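Local structure of ORF 37 (Human herpesvirus 8 type M, 3FHD) at residues R69-C72 with K76-P79; R85-Y90 with A127-M132. The protein cuts single- and double-stranded DNA as both an endonuclease and an exonuclease, processing non-linear or branched viral DNA intermediates so that unit-length genomes can be packaged. One frame throughout, in Å; residues are numbered along the deposited sequence.

Overall arrangement
Both contacts lie in the helical N-terminal part, well away from the magnesium site, their centres about 14 Å apart. Contact 1 is local: the end of helix 66-72 meets the loop that follows it. An indole face, both branches of an isoleucine and a proline ring do the work, with a water joining two carbonyls. Contact 2, nearer the chain's centre, pairs helix 83-100 with helix 122-130 and the turn after it, through two sulfurs set against methylenes, a methyl and a stretch of backbone. Every touching residue of contact 2 is buried; in contact 1 three of four are, I77 staying partly exposed. Helix 83-100 borders contact 1 through L84 and supplies one side of contact 2.

Contact 1 (R69-C72 with K76-P79); sequences RDWC and KIQP
With CG of W71 anti to its backbone N (chi1 172°), the indole is put beside I77, whose CG2 is likewise anti to the backbone N while CG1 is anti to the carbonyl carbon (chi1 -59°). The two side chains cross at about a right angle. I77 CG2 lies over one face of the W71 indole in a CH-pi contact, 3.7 Å from the centroid of the six-membered ring and only 20° off its normal. The methyl is displaced toward the rim, where I77 CG2 is 3.5 Å from W71 CE2. The other branch of I77 serves the pyrrole end of the indole: I77 CD1 comes within 3.4 Å of W71 NE1, while CG1 packs against the carbonyl oxygen of W71. One isoleucine thus touches both the ring and the backbone of the same tryptophan.

P79 approaches the far end of the benzene ring obliquely, with P79 CG 3.9 Å from W71 CH2. P79 CG is also 4.1 Å from C72 SG, so one ring carbon of the proline touches both the tryptophan and the cysteine. This is a helix end with the chain turning back over it: helix 66-72 stops at C72, and the loop leading to helix 83-100 lays I77 and P79 against its last turn. One water ties the backbones together, donating to C72 O at 2.8 Å and to I77 O at 2.9 Å. C72 O has a second donor in K494 NZ, and W71 O accepts from Q74 NE2.

Beyond the pair, W71 packs on V122 and A123 of helix 122-130 and meets the ring of Y126, while L84 touches both W71 and P79. The backbone of P79 is hydrogen-bonded to D496.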
# COMPACT_ATOMS: atom_id res chain seq x y z
N ARG A 69 -18.85 3.44 24.80
CA ARG A 69 -18.36 3.69 26.17
C ARG A 69 -19.26 3.05 27.21
O ARG A 69 -18.77 2.39 28.15
CB ARG A 69 -18.30 5.20 26.44
CG ARG A 69 -17.16 5.95 25.75
CD ARG A 69 -17.24 7.43 26.12
NE ARG A 69 -16.17 8.23 25.53
CZ ARG A 69 -14.99 8.45 26.10
NH1 ARG A 69 -14.67 7.89 27.26
NH2 ARG A 69 -14.11 9.23 25.47
N ASP A 70 -20.57 3.26 27.05
CA ASP A 70 -21.60 2.69 27.91
C ASP A 70 -21.62 1.17 27.92
O ASP A 70 -21.72 0.55 28.98
CB ASP A 70 -22.98 3.22 27.49
CG ASP A 70 -23.19 4.70 27.83
OD1 ASP A 70 -22.34 5.32 28.51
OD2 ASP A 70 -24.23 5.25 27.39
N TRP A 71 -21.57 0.57 26.73
CA TRP A 71 -21.47 -0.88 26.53
C TRP A 71 -20.20 -1.42 27.17
O TRP A 71 -20.24 -2.44 27.87
CB TRP A 71 -21.48 -1.18 25.02
CG TRP A 71 -21.19 -2.60 24.59
CD1 TRP A 71 -21.93 -3.72 24.87
CD2 TRP A 71 -20.11 -3.04 23.75
NE1 TRP A 71 -21.35 -4.83 24.29
CE2 TRP A 71 -20.24 -4.44 23.60
CE3 TRP A 71 -19.02 -2.39 23.15
CZ2 TRP A 71 -19.33 -5.20 22.86
CZ3 TRP A 71 -18.13 -3.15 22.41
CH2 TRP A 71 -18.29 -4.55 22.27
N CYS A 72 -19.08 -0.73 26.95
CA CYS A 72 -17.77 -1.13 27.46
C CYS A 72 -17.66 -1.03 28.98
O CYS A 72 -16.82 -1.70 29.58
CB CYS A 72 -16.63 -0.34 26.80
SG CYS A 72 -16.28 -0.90 25.16
N LYS A 76 -19.03 -7.71 32.14
CA LYS A 76 -18.95 -8.84 31.21
C LYS A 76 -18.27 -8.52 29.86
O LYS A 76 -17.76 -9.41 29.18
CB LYS A 76 -20.35 -9.44 30.97
CG LYS A 76 -21.37 -8.49 30.29
CD LYS A 76 -22.80 -9.07 30.33
CE LYS A 76 -23.77 -8.17 29.54
NZ LYS A 76 -25.20 -8.64 29.51
N ILE A 77 -18.28 -7.25 29.46
CA ILE A 77 -17.83 -6.89 28.12
C ILE A 77 -16.31 -6.73 28.05
O ILE A 77 -15.73 -5.82 28.65
CB ILE A 77 -18.60 -5.65 27.58
CG1 ILE A 77 -20.12 -5.92 27.54
CG2 ILE A 77 -18.05 -5.19 26.22
CD1 ILE A 77 -20.58 -7.14 26.69
N GLN A 78 -15.68 -7.65 27.32
CA GLN A 78 -14.24 -7.60 27.06
C GLN A 78 -13.97 -7.77 25.53
O GLN A 78 -13.71 -8.87 25.05
CB GLN A 78 -13.52 -8.65 27.91
CG GLN A 78 -13.71 -8.42 29.43
CD GLN A 78 -13.67 -9.69 30.29
OE1 GLN A 78 -13.40 -10.79 29.80
NE2 GLN A 78 -13.94 -9.53 31.58
N PRO A 79 -14.06 -6.66 24.77
CA PRO A 79 -14.00 -6.68 23.30
C PRO A 79 -12.69 -7.25 22.73
O PRO A 79 -11.59 -6.99 23.23
CB PRO A 79 -14.17 -5.21 22.92
CG PRO A 79 -14.87 -4.62 24.05
CD PRO A 79 -14.28 -5.29 25.26
O HOH W 1 -14.95 -3.14 28.06

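Contact 2 (R85-Y90 with A127-M132); sequences RMAYNY and AACSQM
C129 SG points into the flank of helix 83-100 and touches backbone as much as side chain. C129 SG lies 3.6 Å from A87 N and 3.8 Å from M86 C, so the sulfur rests on the peptide link between these two residues. M86 CB is 3.9 Å from C129 SG, with A87 CB a little farther from that sulfur at 4.3 Å. The cysteine holds this place with SG anti to its own carbonyl carbon (chi1 -70°).

M132 adds the second point of contact. M132 SD comes within 3.9 Å of M86 CG, and the two methionine chains cross obliquely. M86 starts toward the other segment, but bends at chi2 and chi3 carry its thioether end away, leaving the CB and CG methylenes to face C129 and M132. Helix 83-100 and helix 122-130 pack closely here, over an alanine and a cysteine: the CA atoms of A87 and C129 are 6.0 Å apart. M132, in the turn that follows, has its backbone N bonded to C129 O and adds its thioether beside the cysteine.

In the next shell, M86 lies on R137, I140 and C141 of helix 134-147, C129 touches F109, and M132 touches V113, both from helix 104-113. V125 lies against A87 and Y90.

On helix 83-100 itself, R85 O takes two bonds, from N89 N and from N89 ND2, which reach it from opposite faces of its carbonyl plane. The side-chain hydrogen bond from N89 ND2 to R85 O is 2.9 Å long, with the donor 44° out of that plane. Q231 bonds to both side chains, its OE1 accepting from R85 NE and its NE2 donating to N89 OD1.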
# COMPACT_ATOMS: atom_id res chain seq x y z
N ARG A 85 -13.50 -4.65 15.11
CA ARG A 85 -13.25 -4.06 13.78
C ARG A 85 -14.37 -4.43 12.77
O ARG A 85 -14.80 -3.58 11.99
CB ARG A 85 -11.87 -4.51 13.26
CG ARG A 85 -11.43 -3.84 11.95
CD ARG A 85 -11.24 -2.35 12.11
NE ARG A 85 -11.11 -1.70 10.79
CZ ARG A 85 -10.69 -0.45 10.59
NH1 ARG A 85 -10.28 0.28 11.61
NH2 ARG A 85 -10.64 0.04 9.35
N MET A 86 -14.81 -5.70 12.80
CA MET A 86 -15.95 -6.18 11.99
C MET A 86 -17.22 -5.42 12.34
O MET A 86 -17.93 -4.95 11.45
CB MET A 86 -16.18 -7.70 12.16
CG MET A 86 -15.15 -8.57 11.43
SD MET A 86 -14.99 -8.28 9.65
CE MET A 86 -13.25 -8.26 9.59
N ALA A 87 -17.48 -5.24 13.65
CA ALA A 87 -18.62 -4.43 14.15
C ALA A 87 -18.58 -2.99 13.59
O ALA A 87 -19.59 -2.48 13.09
CB ALA A 87 -18.61 -4.39 15.68
N TYR A 88 -17.42 -2.35 13.71
CA TYR A 88 -17.19 -1.02 13.12
C TYR A 88 -17.48 -1.00 11.61
O TYR A 88 -18.17 -0.09 11.14
CB TYR A 88 -15.74 -0.55 13.35
CG TYR A 88 -15.35 0.65 12.48
CD1 TYR A 88 -15.93 1.89 12.69
CD2 TYR A 88 -14.44 0.49 11.42
CE1 TYR A 88 -15.60 3.01 11.87
CE2 TYR A 88 -14.12 1.59 10.58
CZ TYR A 88 -14.69 2.84 10.84
OH TYR A 88 -14.37 3.90 10.02
N ASN A 89 -16.94 -1.98 10.87
CA ASN A 89 -17.19 -2.05 9.41
C ASN A 89 -18.70 -2.03 9.12
O ASN A 89 -19.17 -1.33 8.23
CB ASN A 89 -16.56 -3.28 8.76
CG ASN A 89 -15.08 -3.05 8.34
OD1 ASN A 89 -14.76 -3.06 7.15
ND2 ASN A 89 -14.22 -2.80 9.30
N TYR A 90 -19.46 -2.81 9.89
CA TYR A 90 -20.91 -2.80 9.71
C TYR A 90 -21.53 -1.41 9.89
O TYR A 90 -22.24 -0.94 9.00
CB TYR A 90 -21.60 -3.83 10.62
CG TYR A 90 -23.10 -3.64 10.58
CD1 TYR A 90 -23.84 -4.00 9.43
CD2 TYR A 90 -23.78 -3.08 11.66
CE1 TYR A 90 -25.23 -3.80 9.38
CE2 TYR A 90 -25.19 -2.89 11.62
CZ TYR A 90 -25.88 -3.25 10.49
OH TYR A 90 -27.26 -3.08 10.45
N ALA A 127 -21.76 -9.13 19.23
CA ALA A 127 -21.95 -10.55 19.49
C ALA A 127 -21.99 -11.35 18.16
O ALA A 127 -21.30 -12.35 18.02
CB ALA A 127 -23.18 -10.78 20.32
N ALA A 128 -22.77 -10.88 17.21
CA ALA A 128 -22.89 -11.54 15.89
C ALA A 128 -21.55 -11.53 15.13
O ALA A 128 -21.18 -12.53 14.49
CB ALA A 128 -23.99 -10.87 15.06
N CYS A 129 -20.85 -10.40 15.19
CA CYS A 129 -19.49 -10.31 14.62
C CYS A 129 -18.52 -11.25 15.32
O CYS A 129 -17.68 -11.86 14.68
CB CYS A 129 -18.98 -8.87 14.63
SG CYS A 129 -19.87 -7.87 13.43
N SER A 130 -18.66 -11.39 16.65
CA SER A 130 -17.82 -12.32 17.39
C SER A 130 -18.00 -13.77 16.93
O SER A 130 -17.11 -14.61 17.16
CB SER A 130 -18.10 -12.21 18.89
OG SER A 130 -17.06 -12.86 19.60
N GLN A 131 -19.14 -14.06 16.31
CA GLN A 131 -19.52 -15.42 15.91
C GLN A 131 -19.19 -15.72 14.43
O GLN A 131 -19.47 -16.82 13.93
CB GLN A 131 -21.02 -15.65 16.20
CG GLN A 131 -21.36 -15.73 17.69
CD GLN A 131 -22.85 -15.52 17.98
OE1 GLN A 131 -23.71 -15.81 17.14
NE2 GLN A 131 -23.16 -15.03 19.18
N MET A 132 -18.60 -14.75 13.73
CA MET A 132 -18.20 -14.95 12.32
C MET A 132 -17.04 -15.93 12.20
O MET A 132 -16.21 -16.00 13.07
CB MET A 132 -17.77 -13.63 11.67
CG MET A 132 -18.83 -12.56 11.61
SD MET A 132 -18.15 -11.00 10.95
CE MET A 132 -18.00 -11.46 9.22